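Side-chain contacts in DTDP-4-dehydrorhamnose reductase, rfbD ortholog (Clostridium acetobutylicum, PDB 1VL0), which probably catalyses the NAD(P)H-dependent reduction of dTDP-6-deoxy-L-lyxo-4-hexulose to dTDP-L-rhamnose, the last step in making this activated sugar: residues K88-G93 with S135-T140; V109-D114 with R202-V207. One frame throughout, in Å; residues are numbered along the deposited sequence.

Interaction 1: residues K88-G93 with S135-T140. With NAI (1,4-dihydronicotinamide adenine dinucleotide), chain D.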
loop_
_atom_site.group_PDB
_atom_site.type_symbol
_atom_site.label_atom_id
_atom_site.label_comp_id
_atom_site.label_asym_id
_atom_site.label_seq_id
_atom_site.Cartn_x
_atom_site.Cartn_y
_atom_site.Cartn_z
ATOM N N LYS A 88 17.402 -10.147 -4.103
ATOM C CA LYS A 88 16.905 -11.512 -4.126
ATOM C C LYS A 88 16.612 -12.022 -2.730
ATOM O O LYS A 88 15.555 -12.608 -2.494
ATOM C CB LYS A 88 17.898 -12.473 -4.795
ATOM C CG LYS A 88 18.039 -12.303 -6.274
ATOM C CD LYS A 88 18.985 -13.404 -6.825
ATOM C CE LYS A 88 19.242 -13.190 -8.316
ATOM N NZ LYS A 88 20.121 -14.206 -8.950
ATOM N N ILE A 89 17.556 -11.807 -1.805
ATOM C CA ILE A 89 17.401 -12.334 -0.466
ATOM C C ILE A 89 16.502 -11.447 0.383
ATOM O O ILE A 89 15.687 -11.935 1.135
ATOM C CB ILE A 89 18.782 -12.518 0.220
ATOM C CG1 ILE A 89 19.654 -13.495 -0.600
ATOM C CG2 ILE A 89 18.593 -13.091 1.663
ATOM C CD1 ILE A 89 21.061 -13.789 0.012
ATOM N N ASN A 90 16.706 -10.138 0.311
ATOM C CA ASN A 90 16.030 -9.218 1.227
ATOM C C ASN A 90 14.623 -8.809 0.779
ATOM O O ASN A 90 13.836 -8.395 1.625
ATOM C CB ASN A 90 16.885 -7.968 1.478
ATOM C CG ASN A 90 18.105 -8.262 2.314
ATOM O OD1 ASN A 90 18.174 -9.281 2.987
ATOM N ND2 ASN A 90 19.089 -7.370 2.273
ATOM N N ALA A 91 14.315 -8.925 -0.525
ATOM C CA ALA A 91 13.005 -8.534 -1.055
ATOM C C ALA A 91 12.232 -9.658 -1.705
ATOM O O ALA A 91 11.077 -9.860 -1.365
ATOM C CB ALA A 91 13.138 -7.431 -1.987
ATOM N N ILE A 92 12.860 -10.361 -2.652
ATOM C CA ILE A 92 12.202 -11.466 -3.380
ATOM C C ILE A 92 11.910 -12.637 -2.450
ATOM O O ILE A 92 10.905 -13.314 -2.586
ATOM C CB ILE A 92 13.090 -11.979 -4.562
ATOM C CG1 ILE A 92 13.352 -10.910 -5.627
ATOM C CG2 ILE A 92 12.498 -13.244 -5.237
ATOM C CD1 ILE A 92 12.193 -10.167 -6.062
ATOM N N GLY A 93 12.823 -12.910 -1.517
ATOM C CA GLY A 93 12.577 -13.963 -0.534
ATOM C C GLY A 93 11.300 -13.764 0.245
ATOM O O GLY A 93 10.435 -14.618 0.259
ATOM N N SER A 135 20.636 3.291 2.120
ATOM C CA SER A 135 21.570 2.219 1.832
ATOM C C SER A 135 20.899 1.147 0.977
ATOM O O SER A 135 19.667 1.044 0.984
ATOM C CB SER A 135 22.058 1.627 3.151
ATOM O OG SER A 135 21.032 0.975 3.877
ATOM N N ALA A 136 21.695 0.343 0.273
ATOM C CA ALA A 136 21.156 -0.881 -0.413
ATOM C C ALA A 136 20.495 -1.859 0.548
ATOM O O ALA A 136 19.454 -2.451 0.275
ATOM C CB ALA A 136 22.245 -1.586 -1.175
ATOM N N TYR A 137 21.140 -2.085 1.676
ATOM C CA TYR A 137 20.561 -2.936 2.681
ATOM C C TYR A 137 19.185 -2.411 3.074
ATOM O O TYR A 137 18.206 -3.139 3.064
ATOM C CB TYR A 137 21.476 -3.001 3.897
ATOM C CG TYR A 137 20.892 -3.793 5.041
ATOM C CD1 TYR A 137 20.628 -5.155 4.903
ATOM C CD2 TYR A 137 20.585 -3.186 6.241
ATOM C CE1 TYR A 137 20.085 -5.865 5.944
ATOM C CE2 TYR A 137 20.032 -3.896 7.310
ATOM C CZ TYR A 137 19.777 -5.206 7.169
ATOM O OH TYR A 137 19.238 -5.891 8.241
ATOM N N GLY A 138 19.098 -1.127 3.419
ATOM C CA GLY A 138 17.817 -0.582 3.842
ATOM C C GLY A 138 16.742 -0.608 2.754
ATOM O O GLY A 138 15.566 -0.887 2.996
ATOM N N LYS A 139 17.152 -0.287 1.542
ATOM C CA LYS A 139 16.228 -0.192 0.419
ATOM C C LYS A 139 15.646 -1.561 0.091
ATOM O O LYS A 139 14.459 -1.696 -0.118
ATOM C CB LYS A 139 16.956 0.399 -0.798
ATOM C CG LYS A 139 16.202 0.259 -2.134
ATOM C CD LYS A 139 14.796 0.942 -2.140
ATOM C CE LYS A 139 14.161 0.876 -3.549
ATOM N NZ LYS A 139 12.881 1.680 -3.663
ATOM N N THR A 140 16.505 -2.565 0.057
ATOM C CA THR A 140 16.072 -3.959 -0.233
ATOM C C THR A 140 15.226 -4.575 0.869
ATOM O O THR A 140 14.291 -5.295 0.587
ATOM C CB THR A 140 17.282 -4.875 -0.514
ATOM O OG1 THR A 140 18.169 -4.947 0.634
ATOM C CG2 THR A 140 18.103 -4.340 -1.705
HETATM P PA NAI D . 21.972 -13.965 10.769
HETATM O O1A NAI D . 22.888 -13.323 9.765
HETATM O O2A NAI D . 22.643 -14.327 12.072
HETATM O O5B NAI D . 21.255 -15.188 10.019
HETATM C C5B NAI D . 20.631 -14.921 8.778
HETATM C C4B NAI D . 20.391 -16.210 8.001
HETATM O O4B NAI D . 20.120 -15.901 6.636
HETATM C C3B NAI D . 21.575 -17.172 7.937
HETATM O O3B NAI D . 21.288 -18.360 8.651
HETATM C C2B NAI D . 21.725 -17.413 6.427
HETATM O O2B NAI D . 22.271 -18.673 6.062
HETATM C C1B NAI D . 20.282 -17.147 5.986
HETATM N N9A NAI D . 19.982 -17.116 4.542
HETATM C C8A NAI D . 20.696 -16.426 3.602
HETATM N N7A NAI D . 20.143 -16.662 2.395
HETATM C C5A NAI D . 19.096 -17.509 2.523
HETATM C C6A NAI D . 18.214 -18.055 1.588
HETATM N N6A NAI D . 18.332 -17.785 0.297
HETATM N N1A NAI D . 17.217 -18.901 2.017
HETATM C C2A NAI D . 17.091 -19.194 3.379
HETATM N N3A NAI D . 17.973 -18.684 4.298
HETATM C C4A NAI D . 18.971 -17.825 3.886
HETATM O O3 NAI D . 20.715 -12.992 10.982
HETATM P PN NAI D . 20.241 -12.287 12.361
HETATM O O1N NAI D . 19.366 -13.188 13.135
HETATM O O2N NAI D . 21.386 -11.525 12.907
HETATM O O5D NAI D . 19.144 -11.281 11.725
HETATM C C5D NAI D . 17.770 -11.639 11.794
HETATM C C4D NAI D . 16.939 -10.554 11.161
HETATM O O4D NAI D . 17.142 -9.284 11.815
HETATM C C3D NAI D . 17.259 -10.362 9.679
HETATM O O3D NAI D . 16.013 -10.374 9.041
HETATM C C2D NAI D . 17.946 -9.000 9.582
HETATM O O2D NAI D . 17.744 -8.242 8.394
HETATM C C1D NAI D . 17.334 -8.297 10.800
HETATM N N1N NAI D . 18.184 -7.251 11.365
HETATM C C2N NAI D . 19.320 -7.614 12.052
HETATM C C3N NAI D . 20.103 -6.603 12.606
HETATM C C7N NAI D . 21.504 -6.895 13.051
HETATM O O7N NAI D . 22.131 -5.944 13.869
HETATM N N7N NAI D . 22.117 -8.024 12.674
HETATM C C4N NAI D . 19.721 -5.261 12.461
HETATM C C5N NAI D . 18.568 -4.909 11.760
HETATM C C6N NAI D . 17.815 -5.946 11.218
#

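Interaction 2: residues V109-D114 with R202-V207. With NAI (1,4-dihydronicotinamide adenine dinucleotide), chain D.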
loop_
_atom_site.group_PDB
_atom_site.type_symbol
_atom_site.label_atom_id
_atom_site.label_comp_id
_atom_site.label_asym_id
_atom_site.label_seq_id
_atom_site.Cartn_x
_atom_site.Cartn_y
_atom_site.Cartn_z
ATOM N N VAL A 109 5.613 -13.751 9.542
ATOM C CA VAL A 109 6.393 -12.763 10.269
ATOM C C VAL A 109 7.611 -12.473 9.424
ATOM O O VAL A 109 8.339 -13.352 9.025
ATOM C CB VAL A 109 6.870 -13.210 11.654
ATOM C CG1 VAL A 109 7.682 -12.157 12.330
ATOM C CG2 VAL A 109 5.686 -13.549 12.554
ATOM N N GLN A 110 7.828 -11.196 9.175
ATOM C CA GLN A 110 9.010 -10.709 8.433
ATOM C C GLN A 110 9.846 -9.776 9.335
ATOM O O GLN A 110 9.368 -8.731 9.807
ATOM C CB GLN A 110 8.527 -9.927 7.237
ATOM C CG GLN A 110 9.585 -9.060 6.533
ATOM C CD GLN A 110 10.690 -9.886 5.926
ATOM O OE1 GLN A 110 10.577 -11.117 5.775
ATOM N NE2 GLN A 110 11.762 -9.212 5.556
ATOM N N ILE A 111 11.082 -10.157 9.558
ATOM C CA ILE A 111 11.933 -9.379 10.389
ATOM C C ILE A 111 12.645 -8.328 9.518
ATOM O O ILE A 111 13.188 -8.644 8.443
ATOM C CB ILE A 111 12.980 -10.270 11.140
ATOM C CG1 ILE A 111 12.319 -11.463 11.847
ATOM C CG2 ILE A 111 13.747 -9.378 12.142
ATOM C CD1 ILE A 111 11.470 -11.150 13.049
ATOM N N SER A 112 12.641 -7.091 9.990
ATOM C CA SER A 112 13.172 -5.990 9.238
ATOM C C SER A 112 14.095 -5.123 10.130
ATOM O O SER A 112 14.557 -5.561 11.198
ATOM C CB SER A 112 12.021 -5.141 8.643
ATOM O OG SER A 112 12.457 -4.236 7.609
ATOM N N THR A 113 14.337 -3.884 9.696
ATOM C CA THR A 113 15.486 -3.104 10.132
ATOM C C THR A 113 15.201 -1.618 10.318
ATOM O O THR A 113 14.385 -1.014 9.633
ATOM C CB THR A 113 16.681 -3.339 9.146
ATOM O OG1 THR A 113 17.837 -2.566 9.533
ATOM C CG2 THR A 113 16.360 -2.876 7.740
ATOM N N ASP A 114 15.905 -1.035 11.269
ATOM C CA ASP A 114 16.024 0.431 11.426
ATOM C C ASP A 114 16.678 1.136 10.248
ATOM O O ASP A 114 16.533 2.322 10.092
ATOM C CB ASP A 114 16.842 0.743 12.719
ATOM C CG ASP A 114 18.310 0.247 12.652
ATOM O OD1 ASP A 114 18.548 -0.936 12.330
ATOM O OD2 ASP A 114 19.293 0.983 12.912
ATOM N N ARG A 202 10.805 -13.176 22.093
ATOM C CA ARG A 202 9.645 -13.098 22.947
ATOM C C ARG A 202 8.587 -12.245 22.301
ATOM O O ARG A 202 7.408 -12.540 22.361
ATOM C CB ARG A 202 10.006 -12.500 24.319
ATOM C CG ARG A 202 10.677 -13.438 25.268
ATOM C CD ARG A 202 11.129 -12.755 26.536
ATOM N NE ARG A 202 11.948 -13.611 27.425
ATOM C CZ ARG A 202 12.602 -13.152 28.512
ATOM N NH1 ARG A 202 12.548 -11.856 28.861
ATOM N NH2 ARG A 202 13.306 -13.981 29.252
ATOM N N VAL A 203 8.988 -11.115 21.728
ATOM C CA VAL A 203 8.024 -10.245 21.082
ATOM C C VAL A 203 7.394 -10.918 19.843
ATOM O O VAL A 203 6.166 -10.926 19.682
ATOM C CB VAL A 203 8.666 -8.905 20.703
ATOM C CG1 VAL A 203 7.811 -8.175 19.674
ATOM C CG2 VAL A 203 8.815 -8.055 21.993
ATOM N N VAL A 204 8.241 -11.506 19.006
ATOM C CA VAL A 204 7.784 -12.210 17.824
ATOM C C VAL A 204 6.751 -13.214 18.221
ATOM O O VAL A 204 5.689 -13.267 17.589
ATOM C CB VAL A 204 8.900 -12.878 17.064
ATOM C CG1 VAL A 204 8.364 -13.912 16.048
ATOM C CG2 VAL A 204 9.685 -11.834 16.333
ATOM N N LEU A 205 7.035 -14.019 19.229
ATOM C CA LEU A 205 6.091 -15.104 19.590
ATOM C C LEU A 205 4.850 -14.586 20.309
ATOM O O LEU A 205 3.780 -15.216 20.247
ATOM C CB LEU A 205 6.797 -16.139 20.431
ATOM C CG LEU A 205 7.964 -16.870 19.732
ATOM C CD1 LEU A 205 8.773 -17.691 20.753
ATOM C CD2 LEU A 205 7.495 -17.738 18.605
ATOM N N LYS A 206 4.988 -13.468 21.019
ATOM C CA LYS A 206 3.846 -12.774 21.639
ATOM C C LYS A 206 2.801 -12.275 20.598
ATOM O O LYS A 206 1.601 -12.534 20.734
ATOM C CB LYS A 206 4.356 -11.560 22.436
ATOM C CG LYS A 206 3.296 -10.656 23.121
ATOM C CD LYS A 206 3.969 -9.286 23.616
ATOM C CE LYS A 206 2.977 -8.250 24.278
ATOM N NZ LYS A 206 2.057 -8.990 25.278
ATOM N N VAL A 207 3.245 -11.511 19.606
ATOM C CA VAL A 207 2.308 -10.971 18.621
ATOM C C VAL A 207 1.616 -12.081 17.841
ATOM O O VAL A 207 0.443 -11.964 17.530
ATOM C CB VAL A 207 2.902 -9.916 17.682
ATOM C CG1 VAL A 207 3.367 -8.693 18.506
ATOM C CG2 VAL A 207 4.042 -10.457 16.841
HETATM P PA NAI D . 21.972 -13.965 10.769
HETATM O O1A NAI D . 22.888 -13.323 9.765
HETATM O O2A NAI D . 22.643 -14.327 12.072
HETATM O O5B NAI D . 21.255 -15.188 10.019
HETATM C C5B NAI D . 20.631 -14.921 8.778
HETATM C C4B NAI D . 20.391 -16.210 8.001
HETATM O O4B NAI D . 20.120 -15.901 6.636
HETATM C C3B NAI D . 21.575 -17.172 7.937
HETATM O O3B NAI D . 21.288 -18.360 8.651
HETATM C C2B NAI D . 21.725 -17.413 6.427
HETATM O O2B NAI D . 22.271 -18.673 6.062
HETATM C C1B NAI D . 20.282 -17.147 5.986
HETATM N N9A NAI D . 19.982 -17.116 4.542
HETATM C C8A NAI D . 20.696 -16.426 3.602
HETATM N N7A NAI D . 20.143 -16.662 2.395
HETATM C C5A NAI D . 19.096 -17.509 2.523
HETATM C C6A NAI D . 18.214 -18.055 1.588
HETATM N N6A NAI D . 18.332 -17.785 0.297
HETATM N N1A NAI D . 17.217 -18.901 2.017
HETATM C C2A NAI D . 17.091 -19.194 3.379
HETATM N N3A NAI D . 17.973 -18.684 4.298
HETATM C C4A NAI D . 18.971 -17.825 3.886
HETATM O O3 NAI D . 20.715 -12.992 10.982
HETATM P PN NAI D . 20.241 -12.287 12.361
HETATM O O1N NAI D . 19.366 -13.188 13.135
HETATM O O2N NAI D . 21.386 -11.525 12.907
HETATM O O5D NAI D . 19.144 -11.281 11.725
HETATM C C5D NAI D . 17.770 -11.639 11.794
HETATM C C4D NAI D . 16.939 -10.554 11.161
HETATM O O4D NAI D . 17.142 -9.284 11.815
HETATM C C3D NAI D . 17.259 -10.362 9.679
HETATM O O3D NAI D . 16.013 -10.374 9.041
HETATM C C2D NAI D . 17.946 -9.000 9.582
HETATM O O2D NAI D . 17.744 -8.242 8.394
HETATM C C1D NAI D . 17.334 -8.297 10.800
HETATM N N1N NAI D . 18.184 -7.251 11.365
HETATM C C2N NAI D . 19.320 -7.614 12.052
HETATM C C3N NAI D . 20.103 -6.603 12.606
HETATM C C7N NAI D . 21.504 -6.895 13.051
HETATM O O7N NAI D . 22.131 -5.944 13.869
HETATM N N7N NAI D . 22.117 -8.024 12.674
HETATM C C4N NAI D . 19.721 -5.261 12.461
HETATM C C5N NAI D . 18.568 -4.909 11.760
HETATM C C6N NAI D . 17.815 -5.946 11.218
#

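Interaction 1: residues K88-G93 with S135-T140
In the Rossmann-type fold of this extended short-chain dehydrogenase relative, helices 83-104 and 136-151 lie side by side on one flank of the central sheet, and Asn90 and Thr140 meet between them. The two short segments run nearly parallel, 13° apart, with axes 9.3 Å from each other. Asn90 ND2 donates to Thr140 OG1 at 3.1 Å; the bond is fairly straight, 162° at the hydrogen, and the hydroxyl oxygen lies in the amide plane. Asparagine suits this buried place because its amide has two ends to use: OD1 accepts from the backbone N of His73, which fixes the rotation of the group and presents ND2 to the threonine. Thr140 OG1 sits between its own backbone N and carbonyl carbon (chi1 61°), a torsion that turns it back along its helix, where the carbonyl oxygens of Ala136 and Tyr137 are both within reach of its single proton, and either could take it.

Tyr137 belongs to the YxxxK motif of the family, completed one turn later by Lys141, and both bind the dinucleotide. Tyr137 OH shares a hydrogen bond of 2.8 Å with O2D of the nicotinamide ribose, and either could be the donor. Asn90 ND2 also lies 3.8 Å from Tyr137 CD1, the amide and ring planes being steeply inclined. At the next position the small methyl of Ala91 fits against the backbone, its CB 3.5 Å from Thr140 O, consistent with the close approach of the helices here. Where helix 136-151 starts, Ser135 OG caps it by accepting from Gly138 N at 2.9 Å.

Interaction 2: residues V109-D114 with R202-V207
Apolar contacts alone join the two segments, and Val204 is the shared partner. Its two methyls divide the work: Val204 CG1 meets Val109 CG1 at 4.2 Å, while Val204 CG2 meets Ile111 CD1 at 3.8 Å. Val109 and Ile111, two residues apart on strand 107-113, both send side chains to this helix, although only Val109 has its CB directed at it. The branch CG1 of Val109, anti to the backbone N (chi1 179°), supplies the touching methyl. Ile111 instead reaches Val204 through the tip of its longer chain, which crosses the valine at about a right angle. Beta-branched residues suit both sides of the contact: they are at home in a strand, and on the helix a valine offers two methyls close to the backbone.

Contacts with the cofactor come from other atoms of Ile111 and from the residues after it. Ile111 is forked, for CG2 lies 3.4 Å from O4D of the nicotinamide ribose while CD1 goes to the helix. Ile111 O accepts a hydrogen bond from Lys141 NZ and a weak one from the ribose O3D at 3.4 Å. Further along, Ser112 O approaches C6N of the nicotinamide ring at 3.3 Å, and Thr113 OG1 lies 3.3 Å from C5N.

Polar bonds hold the strand in its surroundings. Thr113 OG1 accepts from Tyr115 N, Gln110 OE1 from Asn69 ND2, and Ser112 OG is hydrogen-bonded to Glu145 OE2. Backbone bonds tie the strand to its neighbours 66-69 and 155-164. A central parallel strand with hydrophobic residues packed on a flanking helix, and with its C-terminal end carrying the dinucleotide, is typical of the Rossmann fold.

How the interactions relate
From the N terminus, after the opening strands and helices, the chain reaches 88-93 on helix 83-104 and then passes into strand 107-113, which holds 109-114. It returns to the first of these helices at 135-140, where interaction 1 closes a loop of 41 intervening residues. Interaction 2 closes a longer one, of 87 residues, when helix 197-210 arrives at 202-207. Because 109-114 lies within the first loop and 202-207 beyond it, the two loops cross. Interaction 1 joins two helices, interaction 2 a sheet strand and a helix. Their centres are 17 Å apart, yet they touch where Tyr137 CE2 packs 3.4 Å from Thr113 OG1, and both border the bound dinucleotide.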